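Local atomic coordinates of epsin-3 (Saccharomyces cerevisiae, PDB entry 3ONK), a protein that helps recruit clathrin to the Golgi network and endosomes and binds phosphatidylinositol-3,5-bisphosphate membranes, this chain being its ENTH domain. Residues A[18-23]-A[68-73]; A[14-19]-A[50-55]. All coordinates share one frame; numbering follows the deposited sequence.

Interaction 1 (A[18-23]-A[68-73]); sequences EATNNE and YKALQL
A19 and L73 open the contact between the end of helix 11-19, with the turn after it, and helix 64-80. Both belong to the all-helical ENTH fold, and the turn includes an Asx turn at N21. A19 CB lies 4.2 Å from L73 CD2, an apolar touch. A water bridges the backbones, donating to A19 O and to K69 O, and A19 also faces L31 and I35 of helix 29-38.

T20 comes next, its CA 5.1 Å from that of K69. With chi1 at 60°, CG2 sits beside the backbone N and anti to the carbonyl carbon, and this methyl rests on helix 64-80, 3.7 Å from A70 CA. OG1 bonds back to V16 O of helix 11-19.

N21 supplies most of the polar contact. The ammonium of K69, at the end of a chain bent at chi3, donates to N21 OD1 at 2.7 Å, tilted 27° from the carboxamide plane, and also donates to the backbone N21 O at 2.9 Å, from above the plane of that peptide carbonyl. OD1 is gripped twice, because E23 N reaches it at 3.0 Å from the opposite face, closing the Asx turn. N21 ND2 in turn donates to E23 OE1 at 2.9 Å, which further limits rotation of the amide. An alanine here would probably leave K69 NZ without its side-chain acceptor and E23 N without the bond that closes the turn.

E23 ends the walk. Its O is a less certain acceptor for K69, since its place in the model is doubtful; K69 NZ also has a weak hydrogen bond to W25 O. The E23 carboxylate makes no direct salt bridge here: E23 OE1 stays 4.8 Å from K69 NZ.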
loop_
_atom_site.group_PDB
_atom_site.type_symbol
_atom_site.label_atom_id
_atom_site.label_comp_id
_atom_site.label_asym_id
_atom_site.label_seq_id
_atom_site.Cartn_x
_atom_site.Cartn_y
_atom_site.Cartn_z
ATOM N N GLU A 18 11.879 -1.921 -2.579
ATOM C CA GLU A 18 11.931 -1.753 -4.033
ATOM C C GLU A 18 10.575 -1.361 -4.622
ATOM O O GLU A 18 10.483 -0.474 -5.470
ATOM C CB GLU A 18 12.430 -3.032 -4.737
ATOM C CG GLU A 18 12.201 -2.985 -6.267
ATOM C CD GLU A 18 12.639 -4.244 -7.023
ATOM O OE1 GLU A 18 13.076 -5.231 -6.393
ATOM O OE2 GLU A 18 12.537 -4.236 -8.271
ATOM N N ALA A 19 9.523 -2.036 -4.180
ATOM C CA ALA A 19 8.173 -1.735 -4.669
ATOM C C ALA A 19 7.722 -0.309 -4.324
ATOM O O ALA A 19 6.759 0.199 -4.904
ATOM C CB ALA A 19 7.185 -2.731 -4.112
ATOM N N THR A 20 8.399 0.324 -3.368
ATOM C CA THR A 20 8.017 1.669 -2.931
ATOM C C THR A 20 9.164 2.676 -3.029
ATOM O O THR A 20 9.111 3.734 -2.403
ATOM C CB THR A 20 7.437 1.663 -1.493
ATOM O OG1 THR A 20 8.413 1.167 -0.573
ATOM C CG2 THR A 20 6.215 0.763 -1.422
ATOM N N ASN A 21 10.180 2.349 -3.833
ATOM C CA ASN A 21 11.343 3.214 -4.041
ATOM C C ASN A 21 11.001 4.517 -4.761
ATOM O O ASN A 21 9.832 4.770 -5.092
ATOM C CB ASN A 21 12.463 2.472 -4.795
ATOM C CG ASN A 21 12.113 2.182 -6.239
ATOM O OD1 ASN A 21 11.293 2.866 -6.853
ATOM N ND2 ASN A 21 12.752 1.165 -6.802
ATOM N N ASN A 22 12.030 5.323 -5.025
ATOM C CA ASN A 22 11.843 6.651 -5.613
ATOM C C ASN A 22 11.896 6.747 -7.146
ATOM O O ASN A 22 11.848 7.848 -7.698
ATOM C CB ASN A 22 12.834 7.646 -5.005
ATOM C CG ASN A 22 12.151 8.716 -4.187
ATOM O OD1 ASN A 22 12.461 8.899 -3.003
ATOM N ND2 ASN A 22 11.203 9.429 -4.805
ATOM N N GLU A 23 12.016 5.615 -7.834
ATOM C CA GLU A 23 11.909 5.624 -9.285
ATOM C C GLU A 23 10.537 6.165 -9.654
ATOM O O GLU A 23 9.563 5.952 -8.916
ATOM C CB GLU A 23 12.075 4.218 -9.855
ATOM C CG GLU A 23 13.414 3.575 -9.541
ATOM C CD GLU A 23 13.457 2.118 -9.957
ATOM O OE1 GLU A 23 12.477 1.388 -9.685
ATOM O OE2 GLU A 23 14.469 1.698 -10.562
ATOM N N TYR A 68 2.583 7.200 -2.593
ATOM C CA TYR A 68 1.665 6.749 -3.635
ATOM C C TYR A 68 1.890 5.264 -3.956
ATOM O O TYR A 68 0.937 4.481 -4.041
ATOM C CB TYR A 68 1.791 7.595 -4.907
ATOM C CG TYR A 68 0.690 7.278 -5.895
ATOM C CD1 TYR A 68 -0.604 7.692 -5.653
ATOM C CD2 TYR A 68 0.939 6.547 -7.049
ATOM C CE1 TYR A 68 -1.621 7.414 -6.522
ATOM C CE2 TYR A 68 -0.091 6.248 -7.938
ATOM C CZ TYR A 68 -1.372 6.696 -7.660
ATOM O OH TYR A 68 -2.424 6.439 -8.509
ATOM N N LYS A 69 3.159 4.882 -4.096
ATOM C CA LYS A 69 3.519 3.492 -4.398
ATOM C C LYS A 69 3.201 2.520 -3.242
ATOM O O LYS A 69 2.841 1.363 -3.468
ATOM C CB LYS A 69 4.987 3.418 -4.815
ATOM C CG LYS A 69 5.257 4.179 -6.124
ATOM C CD LYS A 69 6.748 4.416 -6.383
ATOM C CE LYS A 69 7.358 3.327 -7.221
ATOM N NZ LYS A 69 8.775 3.586 -7.523
ATOM N N ALA A 70 3.323 3.001 -2.006
ATOM C CA ALA A 70 2.897 2.232 -0.833
ATOM C C ALA A 70 1.383 1.998 -0.812
ATOM O O ALA A 70 0.905 0.939 -0.366
ATOM C CB ALA A 70 3.336 2.928 0.436
ATOM N N LEU A 71 0.623 2.984 -1.288
ATOM C CA LEU A 71 -0.833 2.837 -1.391
ATOM C C LEU A 71 -1.215 1.796 -2.432
ATOM O O LEU A 71 -2.028 0.911 -2.158
ATOM C CB LEU A 71 -1.518 4.174 -1.720
ATOM C CG LEU A 71 -1.478 5.278 -0.644
ATOM C CD1 LEU A 71 -2.150 6.540 -1.189
ATOM C CD2 LEU A 71 -2.143 4.826 0.655
ATOM N N GLN A 72 -0.638 1.924 -3.627
ATOM C CA GLN A 72 -0.827 0.946 -4.689
ATOM C C GLN A 72 -0.534 -0.466 -4.208
ATOM O O GLN A 72 -1.292 -1.379 -4.489
ATOM C CB GLN A 72 0.084 1.246 -5.883
ATOM C CG GLN A 72 -0.315 2.437 -6.717
ATOM C CD GLN A 72 0.655 2.684 -7.852
ATOM O OE1 GLN A 72 1.828 3.003 -7.624
ATOM N NE2 GLN A 72 0.173 2.536 -9.092
ATOM N N LEU A 73 0.588 -0.651 -3.514
ATOM C CA LEU A 73 0.947 -1.972 -2.987
ATOM C C LEU A 73 -0.098 -2.495 -2.005
ATOM O O LEU A 73 -0.483 -3.662 -2.043
ATOM C CB LEU A 73 2.305 -1.919 -2.280
ATOM C CG LEU A 73 2.821 -3.220 -1.660
ATOM C CD1 LEU A 73 2.819 -4.389 -2.654
ATOM C CD2 LEU A 73 4.230 -3.010 -1.092
HETATM O O HOH W 1 4.111 -0.264 -5.248
#

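Interaction 2 (A[14-19]-A[50-55]); sequences GKVREA and SMIFRR
M51 of helix 42-57 meets V16 of helix 11-19, the pair whose CA atoms are nearest across the contact at 6.7 Å. V16 has CG1 anti to its backbone N (chi1 179°), which sends that methyl across the gap, where it lies 3.5 Å from M51 CB. The M51 chain then bends at both chi2 and chi3, bringing its methyl beside the R17 chain, where the modelled distance is too short to be relied on, so only the general neighbourhood of M51 and R17 can be read. Y9 touches both of these side chains.

I52, one residue on, adds a second apolar touch: its CG1 is 4.0 Å from V16 CG1, so a single valine methyl packs against two residues of the facing helix. I52 also packs on L74 and L77 of helix 64-80, which places this contact against a third helix.

R55 closes the sequence. Its NH2 is modelled 3.7 Å from V16 CG1, though a clash with M51 O makes the exact position doubtful. The like-charged R17 and R55 would probably repel one another mildly, as far as the doubtful R55 position allows.

The axes of segments 14-19 and 50-55 approach to 9.6 Å at a signed crossing angle of -32°, running roughly the same way, the close helix packing from which the ENTH superhelix is built.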
loop_
_atom_site.group_PDB
_atom_site.type_symbol
_atom_site.label_atom_id
_atom_site.label_comp_id
_atom_site.label_asym_id
_atom_site.label_seq_id
_atom_site.Cartn_x
_atom_site.Cartn_y
_atom_site.Cartn_z
ATOM N N GLY A 14 13.349 -5.955 1.624
ATOM C CA GLY A 14 13.977 -5.423 0.427
ATOM C C GLY A 14 13.000 -5.350 -0.744
ATOM O O GLY A 14 13.031 -4.414 -1.541
ATOM N N LYS A 15 12.140 -6.355 -0.865
ATOM C CA LYS A 15 11.156 -6.371 -1.931
ATOM C C LYS A 15 10.172 -5.213 -1.747
ATOM O O LYS A 15 9.883 -4.475 -2.696
ATOM C CB LYS A 15 10.423 -7.714 -1.953
ATOM C CG LYS A 15 11.231 -8.859 -2.536
ATOM C CD LYS A 15 10.358 -10.102 -2.713
ATOM C CE LYS A 15 10.997 -11.116 -3.638
ATOM N NZ LYS A 15 12.365 -11.468 -3.206
ATOM N N VAL A 16 9.678 -5.046 -0.522
ATOM C CA VAL A 16 8.786 -3.935 -0.206
ATOM C C VAL A 16 9.473 -2.593 -0.440
ATOM O O VAL A 16 8.872 -1.666 -0.986
ATOM C CB VAL A 16 8.283 -3.986 1.254
ATOM C CG1 VAL A 16 7.379 -2.789 1.533
ATOM C CG2 VAL A 16 7.539 -5.274 1.504
ATOM N N ARG A 17 10.735 -2.491 -0.027
ATOM C CA ARG A 17 11.503 -1.269 -0.270
ATOM C C ARG A 17 11.549 -0.926 -1.754
ATOM O O ARG A 17 11.286 0.217 -2.139
ATOM C CB ARG A 17 12.924 -1.376 0.303
ATOM C CG ARG A 17 12.998 -1.162 1.802
ATOM C CD ARG A 17 14.434 -0.963 2.280
ATOM N NE ARG A 17 14.763 0.445 2.507
ATOM C CZ ARG A 17 15.572 1.161 1.728
ATOM N NH1 ARG A 17 15.818 2.436 2.014
ATOM N NH2 ARG A 17 16.140 0.599 0.665
ATOM N N GLU A 18 11.879 -1.921 -2.579
ATOM C CA GLU A 18 11.931 -1.753 -4.033
ATOM C C GLU A 18 10.575 -1.361 -4.622
ATOM O O GLU A 18 10.483 -0.474 -5.470
ATOM C CB GLU A 18 12.430 -3.032 -4.737
ATOM C CG GLU A 18 12.201 -2.985 -6.267
ATOM C CD GLU A 18 12.639 -4.244 -7.023
ATOM O OE1 GLU A 18 13.076 -5.231 -6.393
ATOM O OE2 GLU A 18 12.537 -4.236 -8.271
ATOM N N ALA A 19 9.523 -2.036 -4.180
ATOM C CA ALA A 19 8.173 -1.735 -4.669
ATOM C C ALA A 19 7.722 -0.309 -4.324
ATOM O O ALA A 19 6.759 0.199 -4.904
ATOM C CB ALA A 19 7.185 -2.731 -4.112
ATOM N N SER A 50 5.446 -3.254 8.772
ATOM C CA SER A 50 6.384 -2.227 9.197
ATOM C C SER A 50 6.801 -1.357 8.025
ATOM O O SER A 50 6.631 -0.136 8.045
ATOM C CB SER A 50 7.633 -2.875 9.765
ATOM O OG SER A 50 7.281 -3.920 10.652
ATOM N N MET A 51 7.342 -2.010 7.005
ATOM C CA MET A 51 7.908 -1.333 5.853
ATOM C C MET A 51 6.897 -0.430 5.140
ATOM O O MET A 51 7.227 0.695 4.752
ATOM C CB MET A 51 8.473 -2.368 4.878
ATOM C CG MET A 51 9.654 -3.176 5.415
ATOM S SD MET A 51 11.123 -2.186 5.759
ATOM C CE MET A 51 11.127 -1.073 4.367
ATOM N N ILE A 52 5.670 -0.917 4.966
ATOM C CA ILE A 52 4.677 -0.165 4.205
ATOM C C ILE A 52 4.256 1.111 4.911
ATOM O O ILE A 52 4.100 2.149 4.277
ATOM C CB ILE A 52 3.406 -0.981 3.893
ATOM C CG1 ILE A 52 3.673 -2.002 2.789
ATOM C CG2 ILE A 52 2.293 -0.043 3.416
ATOM C CD1 ILE A 52 2.391 -2.576 2.164
ATOM N N PHE A 53 4.069 1.040 6.226
ATOM C CA PHE A 53 3.570 2.206 6.951
ATOM C C PHE A 53 4.682 3.190 7.317
ATOM O O PHE A 53 4.421 4.378 7.502
ATOM C CB PHE A 53 2.756 1.794 8.173
ATOM C CG PHE A 53 1.508 1.022 7.833
ATOM C CD1 PHE A 53 0.588 1.533 6.930
ATOM C CD2 PHE A 53 1.247 -0.200 8.423
ATOM C CE1 PHE A 53 -0.572 0.835 6.612
ATOM C CE2 PHE A 53 0.084 -0.914 8.106
ATOM C CZ PHE A 53 -0.820 -0.394 7.196
ATOM N N ARG A 54 5.919 2.704 7.410
ATOM C CA ARG A 54 7.061 3.593 7.600
ATOM C C ARG A 54 6.937 4.749 6.638
ATOM O O ARG A 54 7.259 5.884 6.963
ATOM C CB ARG A 54 8.384 2.865 7.363
ATOM C CG ARG A 54 8.701 1.855 8.449
ATOM C CD ARG A 54 10.100 1.283 8.340
ATOM N NE ARG A 54 10.326 0.313 9.407
ATOM C CZ ARG A 54 10.697 0.635 10.641
ATOM N NH1 ARG A 54 10.899 1.909 10.966
ATOM N NH2 ARG A 54 10.871 -0.316 11.550
ATOM N N ARG A 55 6.449 4.446 5.444
ATOM C CA ARG A 55 6.308 5.446 4.398
ATOM C C ARG A 55 5.308 6.551 4.775
ATOM O O ARG A 55 5.596 7.739 4.601
ATOM C CB ARG A 55 5.929 4.766 3.079
ATOM C CG ARG A 55 7.094 4.642 2.095
ATOM C CD ARG A 55 8.303 3.932 2.716
ATOM N NE ARG A 55 8.416 2.537 2.281
ATOM C CZ ARG A 55 9.172 1.615 2.877
ATOM N NH1 ARG A 55 9.897 1.928 3.955
ATOM N NH2 ARG A 55 9.193 0.373 2.398
#

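How the interactions relate
Both interactions are largely buried and both use helix 11-19, sharing E18 and A19, with centres about 8 Å apart. Interaction 1 takes the C-terminal end of that helix and the turn beyond it against helix 64-80; interaction 2 takes the preceding turns against helix 42-57. Their chemistry follows place: in interaction 1 the chain leaves the helix and offers carbonyls and an amide to a buried ammonium, whereas interaction 2 is helix on helix, apolar at V16, with R55 partly exposed and R17 out at the surface. They join where L73 CD2 packs on I52 CD1 at 3.8 Å, and where R55 NE reaches T20 OG1 in a weak hydrogen bond.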